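PDB 6NX0: Di-haem cytochrome c peroxidase family protein, which probably acts as a diheme c-type peroxidase, reducing peroxide at one heme with electrons passed through the other. Local coordinates for residues Pro161-Val169 with Leu260-Ser269. Residues are numbered along the deposited sequence; the frame is centred on the assembly and turned at random.
Sequences PSLLYVRYV and LQSDEMAPFS. With HEC (heme c), chain B.
A type II beta turn, Leu-163 to Val-166, and the 3-10 segment 166-168 behind it dock on the loop between helices 245-260 and 271-276, beside a covalently bound heme c. The backbones join where Tyr-165 N donates to Met-265 O at 2.9 Å in an almost linear bond. A water bridges the two backbones, accepting from Arg-167 N and donating to both Leu-260 O and Met-265 O.

The charged contact belongs to Arg-167. Its CG sits between the backbone N and the carbonyl carbon (chi1 72°), and from there the chain runs extended alongside Gln-261. NH1 then makes two bonds at the guanidinium edge: to Gln-261 O at 2.9 Å, from above the carbonyl plane, and to Asp-263 OD1 at 2.8 Å, a salt bridge using the anti lone pair. NH1 thus approaches OD1 on the side away from the other oxygen, with the two planes 83° apart: a single-point salt bridge and not a two-oxygen, side-on pairing. NH2 donates to Tyr-168 OH, while the Ala-266 methyl lies over one face, with CB 3.6 Å from Arg-167 NE.

Both an aromatic edge and a polar end come from Tyr-165. The edge meets the face of Phe-268 in a T-shaped pair, planes at 61°, with Tyr-165 CE1 3.5 Å above the centre of the Phe-268 ring. Beyond it, Phe-268 N donates in the tyrosine ring plane to Tyr-165 OH, at 2.8 Å; that hydroxyl is also hydrogen-bonded to Asp-459.

At the other end Leu-163 CD2 packs 3.5 Å from C3A of the heme and its side chain touches the iron ligand His-126. The turn thus offers Leu-163 to the porphyrin and Val-166 to a propionate arm, whereas three hydrogen-bonded groups fix the guanidinium's rotation; its positive charge is probably largely balanced by Asp-263.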
loop_
_atom_site.group_PDB
_atom_site.type_symbol
_atom_site.label_atom_id
_atom_site.label_comp_id
_atom_site.label_asym_id
_atom_site.label_seq_id
_atom_site.Cartn_x
_atom_site.Cartn_y
_atom_site.Cartn_z
ATOM N N PRO A 161 1.789 4.613 -0.459
ATOM C CA PRO A 161 1.661 3.809 -1.676
ATOM C C PRO A 161 0.989 4.568 -2.811
ATOM O O PRO A 161 0.334 5.594 -2.627
ATOM C CB PRO A 161 0.769 2.659 -1.210
ATOM C CG PRO A 161 -0.187 3.349 -0.286
ATOM C CD PRO A 161 0.687 4.338 0.484
ATOM N N SER A 162 1.147 4.005 -4.002
ATOM C CA SER A 162 0.258 4.321 -5.103
ATOM C C SER A 162 -1.193 4.009 -4.743
ATOM O O SER A 162 -1.500 2.978 -4.139
ATOM C CB SER A 162 0.679 3.502 -6.325
ATOM O OG SER A 162 -0.296 3.513 -7.360
ATOM N N LEU A 163 -2.101 4.898 -5.135
ATOM C CA LEU A 163 -3.529 4.631 -4.975
ATOM C C LEU A 163 -4.191 4.028 -6.200
ATOM O O LEU A 163 -5.368 3.673 -6.121
ATOM C CB LEU A 163 -4.278 5.903 -4.586
ATOM C CG LEU A 163 -3.752 6.629 -3.350
ATOM C CD1 LEU A 163 -4.646 7.823 -2.997
ATOM C CD2 LEU A 163 -3.649 5.697 -2.176
ATOM N N LEU A 164 -3.492 3.868 -7.319
ATOM C CA LEU A 164 -4.107 3.084 -8.380
ATOM C C LEU A 164 -4.336 1.671 -7.866
ATOM O O LEU A 164 -3.534 1.133 -7.088
ATOM C CB LEU A 164 -3.242 3.080 -9.643
ATOM C CG LEU A 164 -3.067 4.438 -10.340
ATOM C CD1 LEU A 164 -2.203 4.234 -11.560
ATOM C CD2 LEU A 164 -4.386 5.089 -10.718
ATOM N N TYR A 165 -5.456 1.073 -8.282
ATOM C CA TYR A 165 -5.868 -0.292 -7.925
ATOM C C TYR A 165 -6.311 -0.414 -6.460
ATOM O O TYR A 165 -6.592 -1.528 -5.991
ATOM C CB TYR A 165 -4.775 -1.325 -8.262
ATOM C CG TYR A 165 -4.319 -1.140 -9.681
ATOM C CD1 TYR A 165 -5.104 -1.556 -10.746
ATOM C CD2 TYR A 165 -3.146 -0.470 -9.958
ATOM C CE1 TYR A 165 -4.712 -1.330 -12.056
ATOM C CE2 TYR A 165 -2.739 -0.241 -11.274
ATOM C CZ TYR A 165 -3.538 -0.668 -12.309
ATOM O OH TYR A 165 -3.188 -0.455 -13.634
ATOM N N VAL A 166 -6.368 0.694 -5.717
ATOM C CA VAL A 166 -6.755 0.614 -4.315
ATOM C C VAL A 166 -8.194 0.147 -4.150
ATOM O O VAL A 166 -8.555 -0.356 -3.083
ATOM C CB VAL A 166 -6.520 1.987 -3.627
ATOM C CG1 VAL A 166 -7.596 3.013 -4.014
ATOM C CG2 VAL A 166 -6.431 1.838 -2.083
ATOM N N ARG A 167 -9.036 0.291 -5.177
ATOM C CA ARG A 167 -10.420 -0.156 -5.084
ATOM C C ARG A 167 -10.540 -1.661 -4.889
ATOM O O ARG A 167 -11.613 -2.142 -4.491
ATOM C CB ARG A 167 -11.196 0.285 -6.329
ATOM C CG ARG A 167 -10.849 -0.457 -7.612
ATOM C CD ARG A 167 -11.688 0.098 -8.774
ATOM N NE ARG A 167 -11.541 -0.689 -9.986
ATOM C CZ ARG A 167 -12.211 -0.460 -11.111
ATOM N NH1 ARG A 167 -13.064 0.543 -11.160
ATOM N NH2 ARG A 167 -12.031 -1.234 -12.190
ATOM N N TYR A 168 -9.477 -2.417 -5.119
ATOM C CA TYR A 168 -9.507 -3.858 -4.933
ATOM C C TYR A 168 -9.066 -4.298 -3.538
ATOM O O TYR A 168 -9.093 -5.494 -3.264
ATOM C CB TYR A 168 -8.627 -4.547 -5.982
ATOM C CG TYR A 168 -9.125 -4.339 -7.390
ATOM C CD1 TYR A 168 -10.182 -5.076 -7.889
ATOM C CD2 TYR A 168 -8.555 -3.375 -8.213
ATOM C CE1 TYR A 168 -10.663 -4.852 -9.166
ATOM C CE2 TYR A 168 -9.030 -3.162 -9.491
ATOM C CZ TYR A 168 -10.075 -3.906 -9.954
ATOM O OH TYR A 168 -10.590 -3.712 -11.211
ATOM N N VAL A 169 -8.668 -3.382 -2.663
ATOM C CA VAL A 169 -8.347 -3.756 -1.283
ATOM C C VAL A 169 -9.656 -4.093 -0.574
ATOM O O VAL A 169 -10.482 -3.202 -0.375
ATOM C CB VAL A 169 -7.592 -2.645 -0.540
ATOM C CG1 VAL A 169 -7.304 -3.128 0.888
ATOM C CG2 VAL A 169 -6.298 -2.245 -1.281
ATOM N N LEU A 260 -11.953 7.096 -5.874
ATOM C CA LEU A 260 -10.923 6.073 -5.885
ATOM C C LEU A 260 -11.413 4.751 -6.445
ATOM O O LEU A 260 -10.582 3.910 -6.794
ATOM C CB LEU A 260 -10.355 5.889 -4.477
ATOM C CG LEU A 260 -9.663 7.145 -3.911
ATOM C CD1 LEU A 260 -9.097 6.903 -2.520
ATOM C CD2 LEU A 260 -8.552 7.636 -4.851
ATOM N N GLN A 261 -12.723 4.540 -6.554
ATOM C CA GLN A 261 -13.235 3.323 -7.181
ATOM C C GLN A 261 -13.560 3.515 -8.659
ATOM O O GLN A 261 -13.961 2.550 -9.320
ATOM C CB GLN A 261 -14.482 2.806 -6.431
ATOM C CG GLN A 261 -14.179 2.325 -4.992
ATOM C CD GLN A 261 -15.405 1.987 -4.138
ATOM O OE1 GLN A 261 -15.259 1.564 -2.980
ATOM N NE2 GLN A 261 -16.601 2.173 -4.690
ATOM N N SER A 262 -13.372 4.711 -9.207
ATOM C CA SER A 262 -13.697 4.941 -10.603
ATOM C C SER A 262 -12.696 4.213 -11.495
ATOM O O SER A 262 -11.564 3.906 -11.106
ATOM C CB SER A 262 -13.734 6.439 -10.913
ATOM O OG SER A 262 -12.455 7.048 -10.842
ATOM N N ASP A 263 -13.130 3.932 -12.725
ATOM C CA ASP A 263 -12.317 3.101 -13.599
ATOM C C ASP A 263 -10.980 3.750 -13.929
ATOM O O ASP A 263 -9.992 3.042 -14.159
ATOM C CB ASP A 263 -13.085 2.799 -14.888
ATOM C CG ASP A 263 -14.205 1.776 -14.699
ATOM O OD1 ASP A 263 -14.300 1.120 -13.639
ATOM O OD2 ASP A 263 -15.005 1.620 -15.644
ATOM N N GLU A 264 -10.910 5.082 -13.970
ATOM C CA GLU A 264 -9.635 5.684 -14.312
ATOM C C GLU A 264 -8.593 5.449 -13.233
ATOM O O GLU A 264 -7.402 5.632 -13.490
ATOM C CB GLU A 264 -9.794 7.184 -14.585
ATOM C CG GLU A 264 -10.082 8.064 -13.393
ATOM C CD GLU A 264 -9.858 9.545 -13.726
ATOM O OE1 GLU A 264 -9.193 9.843 -14.746
ATOM O OE2 GLU A 264 -10.344 10.411 -12.982
ATOM N N MET A 265 -9.012 5.010 -12.055
ATOM C CA MET A 265 -8.077 4.699 -10.982
ATOM C C MET A 265 -7.659 3.229 -10.977
ATOM O O MET A 265 -7.034 2.777 -10.006
ATOM C CB MET A 265 -8.698 5.117 -9.637
ATOM C CG MET A 265 -8.962 6.628 -9.543
ATOM S SD MET A 265 -7.483 7.631 -9.851
ATOM C CE MET A 265 -6.732 7.561 -8.245
ATOM N N ALA A 266 -7.956 2.498 -12.060
ATOM C CA ALA A 266 -7.492 1.121 -12.266
ATOM C C ALA A 266 -7.297 0.907 -13.769
ATOM O O ALA A 266 -8.076 0.202 -14.427
ATOM C CB ALA A 266 -8.490 0.122 -11.673
ATOM N N PRO A 267 -6.236 1.494 -14.344
ATOM C CA PRO A 267 -6.129 1.543 -15.817
ATOM C C PRO A 267 -5.760 0.228 -16.485
ATOM O O PRO A 267 -6.205 -0.013 -17.620
ATOM C CB PRO A 267 -5.040 2.602 -16.059
ATOM C CG PRO A 267 -4.862 3.340 -14.747
ATOM C CD PRO A 267 -5.242 2.366 -13.682
ATOM N N PHE A 268 -4.916 -0.605 -15.867
ATOM C CA PHE A 268 -4.443 -1.848 -16.484
ATOM C C PHE A 268 -3.876 -1.587 -17.883
ATOM O O PHE A 268 -4.298 -2.184 -18.877
ATOM C CB PHE A 268 -5.569 -2.891 -16.532
ATOM C CG PHE A 268 -6.038 -3.349 -15.172
ATOM C CD1 PHE A 268 -5.259 -4.197 -14.394
ATOM C CD2 PHE A 268 -7.273 -2.951 -14.687
ATOM C CE1 PHE A 268 -5.692 -4.620 -13.151
ATOM C CE2 PHE A 268 -7.708 -3.374 -13.441
ATOM C CZ PHE A 268 -6.910 -4.219 -12.685
ATOM N N SER A 269 -2.897 -0.677 -17.940
ATOM C CA SER A 269 -2.337 -0.213 -19.208
ATOM C C SER A 269 -0.846 -0.507 -19.322
ATOM O O SER A 269 -0.163 0.120 -20.134
ATOM C CB SER A 269 -2.588 1.282 -19.385
ATOM O OG SER A 269 -1.827 2.038 -18.459
HETATM FE FE HEC B . -2.630 9.065 1.753
HETATM C CHA HEC B . -2.171 5.724 2.550
HETATM C CHB HEC B . -5.708 8.333 0.522
HETATM C CHC HEC B . -3.486 12.394 1.856
HETATM C CHD HEC B . 0.419 9.851 3.151
HETATM N NA HEC B . -3.680 7.346 1.493
HETATM C C1A HEC B . -3.333 6.079 1.916
HETATM C C2A HEC B . -4.372 5.167 1.525
HETATM C C3A HEC B . -5.298 5.879 0.866
HETATM C C4A HEC B . -4.931 7.271 0.918
HETATM C CMA HEC B . -6.637 5.375 0.341
HETATM C CAA HEC B . -4.386 3.657 1.828
HETATM C CBA HEC B . -3.839 2.879 0.645
HETATM C CGA HEC B . -3.672 1.408 0.924
HETATM O O1A HEC B . -3.386 0.685 -0.076
HETATM O O2A HEC B . -3.680 0.998 2.125
HETATM N NB HEC B . -4.274 10.169 1.311
HETATM C C1B HEC B . -5.467 9.649 0.827
HETATM C C2B HEC B . -6.385 10.742 0.647
HETATM C C3B HEC B . -5.816 11.859 1.112
HETATM C C4B HEC B . -4.467 11.519 1.498
HETATM C CMB HEC B . -7.802 10.582 0.087
HETATM C CAB HEC B . -6.372 13.298 1.122
HETATM C CBB HEC B . -7.561 13.385 2.111
HETATM N NC HEC B . -1.706 10.776 2.359
HETATM C C1C HEC B . -2.231 12.058 2.263
HETATM C C2C HEC B . -1.139 12.977 2.492
HETATM C C3C HEC B . -0.035 12.299 2.819
HETATM C C4C HEC B . -0.386 10.894 2.772
HETATM C CMC HEC B . -1.236 14.495 2.265
HETATM C CAC HEC B . 1.412 12.822 2.812
HETATM C CBC HEC B . 1.667 13.803 3.964
HETATM N ND HEC B . -1.147 7.984 2.621
HETATM C C1D HEC B . 0.056 8.528 3.112
HETATM C C2D HEC B . 0.806 7.466 3.732
HETATM C C3D HEC B . -0.009 6.229 3.610
HETATM C C4D HEC B . -1.203 6.611 2.906
HETATM C CMD HEC B . 2.114 7.627 4.482
HETATM C CAD HEC B . 0.336 4.831 4.157
HETATM C CBD HEC B . 0.156 4.899 5.656
HETATM C CGD HEC B . 0.076 3.532 6.314
HETATM O O1D HEC B . 0.185 2.515 5.595
HETATM O O2D HEC B . -0.016 3.529 7.574
HETATM O O HOH W 1 -8.682 2.034 -7.554
HETATM O O HOH W 2 -13.050 -0.444 -2.702
HETATM O O HOH W 3 -15.095 -1.612 -13.659
HETATM O O HOH W 4 -3.327 8.970 3.826
#